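Uncharacterized protein (PDB 4ZKQ) probably acts as a viral decoy receptor that binds host chemokines, encoded by a rodent gammaherpesvirus. Local coordinates at residues A[25-29]-A[306-310]; A[90-96]-A[160-166]; A[103-107]-A[118-122]; A[145-149]-A[260-264]; A[325-329]-A[341-347]. One frame throughout, in Å; residues are numbered along the deposited sequence.

Contacts 1, 2 and 5 are largely buried, whereas contacts 3 and 4 are only partly so. Contacts 2 and 5 both join antiparallel strands by backbone hydrogen bonds and reinforce them with a disulfide. Contacts 1 and 4 instead bring strands of different sheets together, through apolar carbons and one bridging water each; contact 4 adds a bond to a tyrosine hydroxyl. Contact 3 packs a loop on an edge strand without any hydrogen bond between its segments. Contacts 2 and 3 meet at Trp94, which touches Glu104, Leu107 and Phe121. Contacts 1 and 5 use neighbouring strands of one sheet, 308-315 and 324-330, and meet where Phe328 N bonds Ala310 O.

Contact 1: A[25-29]-A[306-310]; sequences DILFR and EPVLA
Ile26 packs against the carbonyl and ring of Pro307 and against CB of Leu309. At its root, Ile26 CB lies 3.3 Å from Pro307 O, and the next atom outward, Ile26 CG1, stays 3.5 Å from Pro307 O. This carbonyl thus rests among isoleucine carbons. The other branch, CG2, stands opposite the backbone N (chi1 -48° for CG1) and reaches between two neighbours. It meets Pro307 CB at 3.9 Å on one residue, and Ile26 CG2 also lies 3.9 Å from Leu309 CB on the next but one. At the tip, Ile26 CD1 comes to 4.2 Å of Leu309 CB. The side chains of Ile26 and Leu309 slant past each other. Phe28 adds its base to the far part of the proline: Phe28 CB is 3.7 Å from Pro307 CG, and the Phe28 ring stands obliquely to that carbon.

A water spans the polar margin. It gives one proton to Ile26 O at 2.8 Å and the other to Glu306 OE1 at 2.7 Å. Around this, Lys54 and Glu384 also touch Ile26, while Val329 lies against both Phe28 and Pro307. No direct hydrogen bond links the two segments, which belong to different sheets. The end of strand 23-26 and the lead-in to strand 308-315 are therefore joined mainly by apolar packing, with a water bridging Ile26 O and Glu306 OE1.

Contact 2: A[90-96]-A[160-166]; sequences LVGKWEC and CIQEALI
Trp94 lays one face of its indole over Cys160: the cysteine CB sits 3.5 Å from the centroid of the six-membered ring, 10° off the ring normal, in a CH-pi contact. Cys160 SG is set obliquely to the same ring and continues into the disulfide, Cys160 SG to Cys96 SG 2.0 Å with chi3 105°. The covalent link therefore closes the strand ends beside the indole. Ile161 crosses the indole obliquely, its CG1 3.9 Å from Trp94 CZ3.

Gln162, within strand 161-169, bends at chi2 (71°), which turns its amide to Glu95, just past the end of strand 85-94. Gln162 NE2 donates to Glu95 O at 2.7 Å, reaching a lone pair in the carbonyl plane with the acceptor almost in the amide plane, which favours this rotation of the amide. Glu95 N in turn donates to Cys160 O at 2.7 Å. Lys93 crosses Gln162 at a slant, Lys93 NZ lying 3.9 Å from Gln162 CG, and ends in a salt bridge to Glu95 OE1.

Toward the other end, Val91 and Leu165 form a hydrogen-bonded antiparallel pair, Val91 N to Leu165 O 2.7 Å and Leu165 N to Val91 O 2.7 Å. Leu90 and Ile166 pack obliquely on the face shared with Ala164 and Trp94. Strands 85-94 and 161-169 lie in the middle of a mixed sheet, between strands 132-143 and 175-181, and helix 44-51 packs on the face bearing Val91, Glu163 and Leu165.

Contact 3: A[103-107]-A[118-122]; sequences NESDL and VPQFV
Leu107 O is surrounded by carbons of Val118 and Pro119: Val118 CA approaches at 3.4 Å from Leu107 O in a CA-H...O contact, and Pro119 CD comes to 3.3 Å of Leu107 O. The oxygen is buried with no conventional donor, so these weak contacts are what meet it.

Glu104 lies over Phe121. Its CB sits above one ring face, 3.8 Å from the centroid, and the extended chain (chi2 179°) carries the carboxylate across the same ring, Glu104 CD to Phe121 CD2 3.5 Å. Carboxylate and ring planes are only 13° apart, a stacked arrangement. The ring offers the carboxylate no charge compensation; the salt bridge of Glu104 OE2 to Arg134 supplies it. Leu107 CD2 touches both Pro119 CG, at 3.7 Å, and Phe121 CZ, at 3.9 Å and obliquely to the ring. Val118 turns its CG2 toward Ser105 O, 3.4 Å away.

The loop with the 3-10 turn 104-106, together with Leu107, packs on the outermost strand 117-125 of the mixed sheet. Phe121 also meets Trp94 of strand 85-94 edge-to-face, and Phe136 of strand 132-143 packs on Leu107 and Pro119.

Contact 4: A[145-149]-A[260-264]; sequences ESLAV and VYVHL
Tyr261, Leu147 and His263 carry most of this contact. Tyr261 holds its CG between the backbone N and carbonyl carbon, the crowded position (chi1 72°), and the ring stretches across to the other strand. Leu147 lies over one face of it: CB is 4.1 Å from the ring centroid in a CH-pi contact, while CD1 stands over the ring's centre. At the tip, Tyr261 OH accepts a hydrogen bond from Leu147 N at 3.0 Å (159° at the hydrogen). The same leucine meets the ring face with its side chain and the hydroxyl with its amide.

His263 flanks Leu147 obliquely, its CE1 4.0 Å from Leu147 CG, and brings the same His263 CE1 to 3.1 Å of Glu145 O. A water links the polar ends, 2.6 Å from Tyr261 OH and 3.2 Å from His263 NE2, and also reaches Ser146 OG, which is bonded to Thr143 O as well.

The two strands do not pair: their segment axes come no nearer than 8.8 Å and run at 148° to each other. Strand 147-152 belongs to a four-stranded antiparallel sheet and strand 260-263 to a different, mixed sheet that also holds strand 233-244, making this a face-to-face packing of two beta sheets.

Contact 5: A[325-329]-A[341-347]; sequences SCAFV and RRIMSKC
Backbone hydrogen bonds tie Val329 to Arg341 in both directions, with Val329 N to Arg341 O 2.8 Å and Arg341 N to Val329 O 2.7 Å. Further along, Ile343 N donates to Ala327 O at 3.0 Å. Water enters beside this: it accepts from Ala327 N at 2.9 Å and from the backbone N of Met344, bridging the two amides across the segments.

A covalent bond closes the other end of the contact. Cys326 SG and Cys347 SG are 2.0 Å apart with chi3 91°; in Cys347 SG stands opposite the backbone N (chi1 178°), which turns it to Cys326. The sulfur of Cys347 also lies obliquely beside the Phe328 ring, a sulfur-aromatic contact.

Apolar packing centres on Ile343; Phe328 and Arg342 share one face of the ladder, and Val329 and Arg341 the other. Ile343 CD1 is wedged between two residues, 3.8 Å from Ala327 CB and, for Ile343 CD1 to Val329 CG2, likewise 3.8 Å. Phe328 and Arg342 extend side by side in the same direction, and Phe328 CE2 meets Arg342 CG at 3.7 Å, while ring and guanidinium planes are 78° apart. Arg341 bends away from the pairing; its guanidinium bonds the backbone oxygens of Arg335, Arg336 and Val339, within the intervening loop.

Together these features describe a beta hairpin, strands 324-330 and 341-342, in which the loop after strand 341-342 is tied back to strand 324-330 by the Cys326-Cys347 disulfide.

Contact 1: A[25-29]-A[306-310]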
# COMPACT_ATOMS: atom_id res chain seq x y z
N ASP A 25 6.19 -7.79 -7.66
CA ASP A 25 7.16 -8.79 -7.23
C ASP A 25 7.20 -8.82 -5.72
O ASP A 25 7.16 -7.77 -5.08
CB ASP A 25 8.57 -8.46 -7.73
CG ASP A 25 8.72 -8.56 -9.23
OD1 ASP A 25 7.94 -9.31 -9.86
OD2 ASP A 25 9.62 -7.90 -9.78
N ILE A 26 7.29 -10.02 -5.15
CA ILE A 26 7.70 -10.15 -3.75
C ILE A 26 9.22 -10.22 -3.73
O ILE A 26 9.83 -10.97 -4.49
CB ILE A 26 7.12 -11.41 -3.08
CG1 ILE A 26 5.63 -11.53 -3.36
CG2 ILE A 26 7.40 -11.39 -1.57
CD1 ILE A 26 4.82 -10.31 -2.94
N LEU A 27 9.84 -9.42 -2.87
CA LEU A 27 11.29 -9.33 -2.84
C LEU A 27 11.83 -10.12 -1.66
O LEU A 27 11.07 -10.53 -0.78
CB LEU A 27 11.73 -7.87 -2.77
CG LEU A 27 11.21 -7.00 -3.93
CD1 LEU A 27 11.41 -5.51 -3.66
CD2 LEU A 27 11.84 -7.39 -5.25
N PHE A 28 13.14 -10.34 -1.65
CA PHE A 28 13.79 -11.07 -0.57
C PHE A 28 15.00 -10.28 -0.10
O PHE A 28 16.12 -10.56 -0.51
CB PHE A 28 14.19 -12.47 -1.06
CG PHE A 28 14.52 -13.45 0.05
CD1 PHE A 28 14.14 -13.22 1.36
CD2 PHE A 28 15.23 -14.61 -0.24
CE1 PHE A 28 14.45 -14.13 2.35
CE2 PHE A 28 15.54 -15.52 0.75
CZ PHE A 28 15.16 -15.28 2.05
N ARG A 29 14.79 -9.28 0.75
CA ARG A 29 15.91 -8.44 1.13
C ARG A 29 16.76 -9.15 2.18
O ARG A 29 16.29 -9.99 2.95
CB ARG A 29 15.44 -7.07 1.64
CG ARG A 29 14.59 -7.08 2.87
CD ARG A 29 14.26 -5.64 3.22
NE ARG A 29 13.08 -5.50 4.06
CZ ARG A 29 12.99 -4.70 5.13
NH1 ARG A 29 14.02 -3.96 5.53
NH2 ARG A 29 11.85 -4.65 5.79
N GLU A 306 10.08 -17.51 -6.14
CA GLU A 306 10.17 -16.25 -5.42
C GLU A 306 9.44 -16.37 -4.09
O GLU A 306 8.71 -17.33 -3.86
CB GLU A 306 9.57 -15.11 -6.25
CG GLU A 306 10.12 -15.03 -7.65
CD GLU A 306 11.64 -14.99 -7.69
OE1 GLU A 306 12.23 -14.27 -6.85
OE2 GLU A 306 12.24 -15.67 -8.54
N PRO A 307 9.64 -15.39 -3.20
CA PRO A 307 9.01 -15.51 -1.89
C PRO A 307 7.51 -15.24 -1.88
O PRO A 307 6.92 -14.71 -2.84
CB PRO A 307 9.73 -14.44 -1.05
CG PRO A 307 10.94 -14.09 -1.82
CD PRO A 307 10.58 -14.26 -3.25
N VAL A 308 6.91 -15.63 -0.76
CA VAL A 308 5.55 -15.28 -0.42
C VAL A 308 5.62 -14.30 0.75
O VAL A 308 6.41 -14.49 1.68
CB VAL A 308 4.72 -16.53 -0.04
CG1 VAL A 308 3.49 -16.17 0.82
CG2 VAL A 308 4.30 -17.28 -1.30
N LEU A 309 4.83 -13.23 0.67
CA LEU A 309 4.73 -12.26 1.74
C LEU A 309 3.45 -12.52 2.50
O LEU A 309 2.38 -12.65 1.90
CB LEU A 309 4.73 -10.83 1.20
CG LEU A 309 4.64 -9.71 2.24
CD1 LEU A 309 5.91 -9.64 3.08
CD2 LEU A 309 4.37 -8.38 1.57
N ALA A 310 3.56 -12.62 3.82
CA ALA A 310 2.39 -12.83 4.67
C ALA A 310 2.22 -11.61 5.56
O ALA A 310 3.14 -11.21 6.27
CB ALA A 310 2.54 -14.10 5.50
O HOH W 1 12.08 -11.71 -5.95

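Contact 2: A[90-96]-A[160-166]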
# COMPACT_ATOMS: atom_id res chain seq x y z
N LEU A 90 8.41 9.22 -0.31
CA LEU A 90 8.41 9.44 -1.75
C LEU A 90 9.81 9.82 -2.21
O LEU A 90 10.42 10.73 -1.65
CB LEU A 90 7.40 10.55 -2.10
CG LEU A 90 7.47 11.16 -3.51
CD1 LEU A 90 6.96 10.18 -4.55
CD2 LEU A 90 6.67 12.47 -3.57
N VAL A 91 10.33 9.12 -3.21
CA VAL A 91 11.63 9.45 -3.79
C VAL A 91 11.51 9.48 -5.31
O VAL A 91 11.20 8.47 -5.93
CB VAL A 91 12.71 8.44 -3.40
CG1 VAL A 91 14.08 8.86 -3.95
CG2 VAL A 91 12.76 8.28 -1.90
N GLY A 92 11.76 10.65 -5.89
CA GLY A 92 11.59 10.83 -7.32
C GLY A 92 12.88 11.20 -8.00
O GLY A 92 13.75 11.84 -7.40
N LYS A 93 13.01 10.79 -9.26
CA LYS A 93 14.17 11.15 -10.06
C LYS A 93 13.87 12.37 -10.91
O LYS A 93 12.88 12.39 -11.64
CB LYS A 93 14.60 9.98 -10.94
CG LYS A 93 15.72 10.36 -11.90
CD LYS A 93 16.64 9.20 -12.18
CE LYS A 93 17.72 9.60 -13.17
NZ LYS A 93 17.14 10.00 -14.48
N TRP A 94 14.72 13.38 -10.79
CA TRP A 94 14.54 14.66 -11.48
C TRP A 94 15.59 14.81 -12.57
O TRP A 94 16.78 14.78 -12.30
CB TRP A 94 14.65 15.82 -10.49
CG TRP A 94 14.42 17.17 -11.10
CD1 TRP A 94 15.38 18.04 -11.55
CD2 TRP A 94 13.16 17.80 -11.34
NE1 TRP A 94 14.79 19.17 -12.04
CE2 TRP A 94 13.43 19.06 -11.93
CE3 TRP A 94 11.83 17.44 -11.11
CZ2 TRP A 94 12.41 19.94 -12.29
CZ3 TRP A 94 10.83 18.32 -11.47
CH2 TRP A 94 11.12 19.55 -12.05
N GLU A 95 15.14 14.94 -13.81
CA GLU A 95 16.06 15.16 -14.92
C GLU A 95 15.29 15.77 -16.08
O GLU A 95 14.55 15.08 -16.78
CB GLU A 95 16.75 13.86 -15.34
CG GLU A 95 17.82 14.04 -16.41
CD GLU A 95 18.74 12.84 -16.54
OE1 GLU A 95 18.58 11.86 -15.77
OE2 GLU A 95 19.63 12.87 -17.41
N CYS A 96 15.45 17.07 -16.25
CA CYS A 96 14.76 17.81 -17.29
C CYS A 96 15.48 17.66 -18.62
O CYS A 96 16.70 17.81 -18.68
CB CYS A 96 14.66 19.29 -16.93
SG CYS A 96 13.45 19.67 -15.66
N CYS A 160 10.30 16.20 -16.57
CA CYS A 160 11.47 16.25 -15.68
C CYS A 160 11.44 15.12 -14.64
O CYS A 160 12.46 14.83 -14.01
CB CYS A 160 11.55 17.61 -14.98
SG CYS A 160 11.58 19.04 -16.12
N ILE A 161 10.29 14.49 -14.46
CA ILE A 161 10.17 13.41 -13.47
C ILE A 161 10.15 12.06 -14.17
O ILE A 161 9.14 11.65 -14.72
CB ILE A 161 8.90 13.58 -12.61
CG1 ILE A 161 8.88 14.98 -11.97
CG2 ILE A 161 8.84 12.51 -11.53
CD1 ILE A 161 7.50 15.43 -11.55
N GLN A 162 11.29 11.37 -14.15
CA GLN A 162 11.42 10.08 -14.84
C GLN A 162 10.67 8.96 -14.14
O GLN A 162 10.10 8.08 -14.78
CB GLN A 162 12.89 9.68 -14.97
CG GLN A 162 13.59 10.27 -16.19
CD GLN A 162 13.82 11.75 -16.05
OE1 GLN A 162 13.86 12.29 -14.95
NE2 GLN A 162 13.96 12.43 -17.19
N GLU A 163 10.73 8.96 -12.81
CA GLU A 163 10.05 7.95 -12.03
C GLU A 163 9.88 8.40 -10.59
O GLU A 163 10.59 9.30 -10.12
CB GLU A 163 10.83 6.63 -12.07
CG GLU A 163 12.13 6.69 -11.29
CD GLU A 163 12.92 5.40 -11.35
OE1 GLU A 163 12.71 4.62 -12.30
OE2 GLU A 163 13.74 5.17 -10.45
N ALA A 164 8.94 7.77 -9.89
CA ALA A 164 8.74 8.03 -8.48
C ALA A 164 8.56 6.73 -7.71
O ALA A 164 7.71 5.90 -8.04
CB ALA A 164 7.54 8.94 -8.28
N LEU A 165 9.40 6.57 -6.70
CA LEU A 165 9.30 5.49 -5.74
C LEU A 165 8.50 5.94 -4.54
O LEU A 165 8.74 7.03 -4.01
CB LEU A 165 10.69 5.05 -5.29
CG LEU A 165 10.76 4.10 -4.08
CD1 LEU A 165 10.21 2.73 -4.44
CD2 LEU A 165 12.19 4.00 -3.56
N ILE A 166 7.55 5.11 -4.11
CA ILE A 166 6.95 5.27 -2.80
C ILE A 166 7.28 4.04 -1.97
O ILE A 166 7.00 2.91 -2.37
CB ILE A 166 5.44 5.48 -2.87
CG1 ILE A 166 5.14 6.82 -3.56
CG2 ILE A 166 4.83 5.46 -1.47
CD1 ILE A 166 3.71 7.04 -3.90

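Contact 3: A[103-107]-A[118-122]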
# COMPACT_ATOMS: atom_id res chain seq x y z
N ASN A 103 12.61 24.68 -13.22
CA ASN A 103 13.51 24.66 -12.08
C ASN A 103 13.03 23.66 -11.04
O ASN A 103 11.83 23.37 -10.97
CB ASN A 103 13.61 26.06 -11.45
CG ASN A 103 14.21 27.09 -12.40
OD1 ASN A 103 15.24 26.84 -13.03
ND2 ASN A 103 13.57 28.25 -12.49
N GLU A 104 13.96 23.12 -10.26
CA GLU A 104 13.62 22.22 -9.16
C GLU A 104 12.58 22.85 -8.24
O GLU A 104 11.73 22.16 -7.68
CB GLU A 104 14.88 21.85 -8.37
CG GLU A 104 15.91 21.07 -9.18
CD GLU A 104 17.16 20.73 -8.39
OE1 GLU A 104 17.39 21.31 -7.31
OE2 GLU A 104 17.92 19.86 -8.87
N SER A 105 12.65 24.17 -8.10
CA SER A 105 11.76 24.90 -7.20
C SER A 105 10.33 25.00 -7.74
O SER A 105 9.43 25.40 -7.01
CB SER A 105 12.30 26.31 -6.96
OG SER A 105 13.57 26.25 -6.33
N ASP A 106 10.13 24.64 -9.00
CA ASP A 106 8.80 24.63 -9.58
C ASP A 106 8.01 23.38 -9.20
O ASP A 106 6.79 23.32 -9.41
CB ASP A 106 8.89 24.73 -11.10
CG ASP A 106 9.35 26.10 -11.57
OD1 ASP A 106 8.90 27.11 -10.99
OD2 ASP A 106 10.16 26.15 -12.52
N LEU A 107 8.70 22.38 -8.67
CA LEU A 107 8.05 21.14 -8.23
C LEU A 107 7.59 21.25 -6.79
O LEU A 107 8.37 21.61 -5.91
CB LEU A 107 9.01 19.96 -8.36
CG LEU A 107 8.58 18.62 -7.74
CD1 LEU A 107 7.40 18.02 -8.51
CD2 LEU A 107 9.76 17.66 -7.69
N VAL A 118 8.10 22.53 -1.78
CA VAL A 118 9.17 22.06 -2.66
C VAL A 118 9.94 20.96 -1.95
O VAL A 118 10.53 21.22 -0.90
CB VAL A 118 10.13 23.20 -3.05
CG1 VAL A 118 11.28 22.69 -3.90
CG2 VAL A 118 9.38 24.31 -3.77
N PRO A 119 9.95 19.73 -2.50
CA PRO A 119 10.60 18.62 -1.79
C PRO A 119 12.09 18.86 -1.64
O PRO A 119 12.66 19.69 -2.35
CB PRO A 119 10.32 17.40 -2.68
CG PRO A 119 10.11 17.96 -4.04
CD PRO A 119 9.46 19.31 -3.83
N GLN A 120 12.70 18.14 -0.71
CA GLN A 120 14.13 18.25 -0.49
C GLN A 120 14.87 17.53 -1.62
O GLN A 120 14.53 16.40 -1.95
CB GLN A 120 14.49 17.67 0.86
CG GLN A 120 15.94 17.83 1.23
CD GLN A 120 16.21 17.42 2.65
OE1 GLN A 120 15.29 17.30 3.46
NE2 GLN A 120 17.47 17.21 2.97
N PHE A 121 15.85 18.20 -2.21
CA PHE A 121 16.64 17.62 -3.30
C PHE A 121 18.01 17.17 -2.82
O PHE A 121 18.61 17.80 -1.94
CB PHE A 121 16.81 18.61 -4.45
CG PHE A 121 15.63 18.68 -5.37
CD1 PHE A 121 14.47 19.34 -5.00
CD2 PHE A 121 15.68 18.09 -6.63
CE1 PHE A 121 13.39 19.40 -5.85
CE2 PHE A 121 14.60 18.15 -7.48
CZ PHE A 121 13.45 18.81 -7.09
N VAL A 122 18.50 16.09 -3.41
CA VAL A 122 19.84 15.59 -3.14
C VAL A 122 20.46 15.09 -4.44
O VAL A 122 19.76 14.83 -5.41
CB VAL A 122 19.86 14.44 -2.12
CG1 VAL A 122 19.49 14.94 -0.74
CG2 VAL A 122 18.92 13.31 -2.55

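Contact 4: A[145-149]-A[260-264]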
# COMPACT_ATOMS: atom_id res chain seq x y z
N GLU A 145 -4.71 4.32 2.78
CA GLU A 145 -5.54 4.92 1.75
C GLU A 145 -5.06 6.31 1.34
O GLU A 145 -5.61 6.92 0.43
CB GLU A 145 -6.99 4.99 2.24
CG GLU A 145 -7.44 3.73 2.97
CD GLU A 145 -8.95 3.63 3.06
OE1 GLU A 145 -9.50 3.94 4.13
OE2 GLU A 145 -9.57 3.22 2.06
N SER A 146 -4.03 6.81 2.01
CA SER A 146 -3.56 8.16 1.77
C SER A 146 -2.89 8.29 0.42
O SER A 146 -2.60 7.30 -0.25
CB SER A 146 -2.60 8.60 2.87
OG SER A 146 -3.22 8.50 4.13
N LEU A 147 -2.65 9.54 0.02
CA LEU A 147 -2.15 9.86 -1.30
C LEU A 147 -0.96 10.78 -1.24
O LEU A 147 -0.79 11.56 -0.30
CB LEU A 147 -3.25 10.51 -2.13
CG LEU A 147 -4.61 9.82 -2.13
CD1 LEU A 147 -5.61 10.71 -2.83
CD2 LEU A 147 -4.52 8.46 -2.80
N ALA A 148 -0.12 10.68 -2.26
CA ALA A 148 0.93 11.65 -2.51
C ALA A 148 0.56 12.34 -3.80
O ALA A 148 0.15 11.69 -4.76
CB ALA A 148 2.28 10.99 -2.62
N VAL A 149 0.69 13.66 -3.82
CA VAL A 149 0.33 14.45 -4.98
C VAL A 149 1.54 15.24 -5.41
O VAL A 149 2.19 15.89 -4.59
CB VAL A 149 -0.86 15.40 -4.68
CG1 VAL A 149 -1.27 16.15 -5.93
CG2 VAL A 149 -2.03 14.61 -4.14
N VAL A 260 -4.47 20.91 -1.04
CA VAL A 260 -4.74 19.74 -0.21
C VAL A 260 -5.60 18.77 -0.99
O VAL A 260 -6.03 19.07 -2.10
CB VAL A 260 -5.48 20.11 1.08
CG1 VAL A 260 -4.63 21.03 1.92
CG2 VAL A 260 -6.81 20.76 0.75
N TYR A 261 -5.85 17.60 -0.41
CA TYR A 261 -6.83 16.69 -0.96
C TYR A 261 -7.80 16.24 0.12
O TYR A 261 -7.50 16.30 1.31
CB TYR A 261 -6.16 15.47 -1.63
CG TYR A 261 -5.55 14.45 -0.69
CD1 TYR A 261 -6.34 13.56 0.02
CD2 TYR A 261 -4.17 14.36 -0.53
CE1 TYR A 261 -5.78 12.62 0.87
CE2 TYR A 261 -3.61 13.43 0.32
CZ TYR A 261 -4.42 12.56 1.01
OH TYR A 261 -3.87 11.63 1.86
N VAL A 262 -8.97 15.80 -0.32
CA VAL A 262 -9.95 15.14 0.53
C VAL A 262 -10.43 13.89 -0.18
O VAL A 262 -10.61 13.89 -1.39
CB VAL A 262 -11.15 16.07 0.85
CG1 VAL A 262 -12.24 15.32 1.58
CG2 VAL A 262 -10.69 17.26 1.68
N HIS A 263 -10.62 12.80 0.58
CA HIS A 263 -11.22 11.59 0.04
C HIS A 263 -12.72 11.77 -0.14
O HIS A 263 -13.39 12.29 0.75
CB HIS A 263 -10.98 10.39 0.98
CG HIS A 263 -9.54 10.03 1.14
ND1 HIS A 263 -8.76 9.56 0.10
CD2 HIS A 263 -8.73 10.06 2.23
CE1 HIS A 263 -7.54 9.32 0.54
NE2 HIS A 263 -7.49 9.62 1.83
N LEU A 264 -13.25 11.34 -1.28
CA LEU A 264 -14.69 11.36 -1.53
C LEU A 264 -15.27 9.94 -1.49
O LEU A 264 -14.56 8.97 -1.76
CB LEU A 264 -15.00 12.02 -2.87
CG LEU A 264 -14.48 13.45 -3.04
CD1 LEU A 264 -14.69 13.92 -4.47
CD2 LEU A 264 -15.15 14.39 -2.05
O HOH W 2 -5.28 10.61 3.85

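Contact 5: A[325-329]-A[341-347]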
# COMPACT_ATOMS: atom_id res chain seq x y z
N SER A 325 -0.21 -5.77 14.25
CA SER A 325 0.18 -6.19 12.90
C SER A 325 1.58 -6.79 12.87
O SER A 325 2.49 -6.30 13.54
CB SER A 325 0.11 -5.00 11.94
OG SER A 325 0.37 -5.42 10.61
N CYS A 326 1.73 -7.85 12.10
CA CYS A 326 3.02 -8.50 11.87
C CYS A 326 3.10 -8.87 10.40
O CYS A 326 2.08 -8.98 9.72
CB CYS A 326 3.17 -9.74 12.75
SG CYS A 326 2.85 -9.43 14.50
N ALA A 327 4.32 -9.08 9.91
CA ALA A 327 4.51 -9.54 8.54
C ALA A 327 5.67 -10.52 8.48
O ALA A 327 6.59 -10.45 9.28
CB ALA A 327 4.74 -8.37 7.61
N PHE A 328 5.59 -11.45 7.53
CA PHE A 328 6.57 -12.51 7.37
C PHE A 328 6.94 -12.67 5.92
O PHE A 328 6.07 -12.66 5.06
CB PHE A 328 6.04 -13.84 7.90
CG PHE A 328 5.50 -13.76 9.28
CD1 PHE A 328 4.19 -13.37 9.51
CD2 PHE A 328 6.31 -14.06 10.37
CE1 PHE A 328 3.70 -13.29 10.78
CE2 PHE A 328 5.81 -13.99 11.65
CZ PHE A 328 4.50 -13.60 11.86
N VAL A 329 8.24 -12.82 5.65
CA VAL A 329 8.70 -13.19 4.32
C VAL A 329 8.98 -14.69 4.30
O VAL A 329 9.67 -15.21 5.17
CB VAL A 329 9.99 -12.44 3.91
CG1 VAL A 329 10.24 -12.61 2.41
CG2 VAL A 329 9.89 -10.98 4.26
N ARG A 341 10.10 -15.79 7.81
CA ARG A 341 11.00 -14.83 8.45
C ARG A 341 10.19 -13.63 8.92
O ARG A 341 9.64 -12.90 8.11
CB ARG A 341 12.08 -14.35 7.48
CG ARG A 341 12.62 -15.39 6.49
CD ARG A 341 13.63 -16.29 7.14
NE ARG A 341 14.65 -16.73 6.20
CZ ARG A 341 14.64 -17.88 5.53
NH1 ARG A 341 13.65 -18.75 5.66
NH2 ARG A 341 15.65 -18.17 4.71
N ARG A 342 10.14 -13.42 10.23
CA ARG A 342 9.46 -12.27 10.80
C ARG A 342 10.18 -10.99 10.40
O ARG A 342 11.41 -10.93 10.43
CB ARG A 342 9.40 -12.41 12.31
CG ARG A 342 8.30 -11.62 12.99
CD ARG A 342 8.32 -11.87 14.49
NE ARG A 342 8.26 -13.30 14.81
CZ ARG A 342 8.40 -13.80 16.03
NH1 ARG A 342 8.62 -13.00 17.07
NH2 ARG A 342 8.33 -15.11 16.22
N ILE A 343 9.42 -9.97 10.03
CA ILE A 343 10.03 -8.74 9.54
C ILE A 343 10.44 -7.83 10.70
O ILE A 343 11.56 -7.29 10.71
CB ILE A 343 9.11 -8.00 8.57
CG1 ILE A 343 9.07 -8.76 7.24
CG2 ILE A 343 9.60 -6.58 8.34
CD1 ILE A 343 8.20 -8.16 6.17
N MET A 344 9.57 -7.65 11.68
CA MET A 344 10.01 -6.91 12.87
C MET A 344 10.49 -7.85 13.96
O MET A 344 10.33 -9.06 13.87
CB MET A 344 8.92 -6.00 13.40
CG MET A 344 8.81 -4.70 12.63
SD MET A 344 7.79 -3.43 13.42
CE MET A 344 8.44 -1.95 12.63
N SER A 345 11.08 -7.26 15.00
CA SER A 345 11.75 -8.03 16.06
C SER A 345 10.84 -9.11 16.66
O SER A 345 11.22 -10.28 16.74
CB SER A 345 12.24 -7.09 17.16
OG SER A 345 12.78 -7.81 18.25
N LYS A 346 9.64 -8.71 17.08
CA LYS A 346 8.76 -9.62 17.80
C LYS A 346 7.31 -9.52 17.33
O LYS A 346 6.82 -8.42 17.07
CB LYS A 346 8.84 -9.33 19.29
CG LYS A 346 8.34 -7.94 19.66
CD LYS A 346 8.56 -7.63 21.13
CE LYS A 346 8.07 -6.24 21.48
NZ LYS A 346 6.62 -6.07 21.19
N CYS A 347 6.63 -10.65 17.22
CA CYS A 347 5.20 -10.66 16.93
C CYS A 347 4.48 -11.48 17.99
O CYS A 347 4.39 -12.70 17.90
CB CYS A 347 4.91 -11.24 15.54
SG CYS A 347 3.14 -11.32 15.15
O HOH W 3 4.77 -6.61 15.13
O HOH W 4 6.43 -7.98 11.55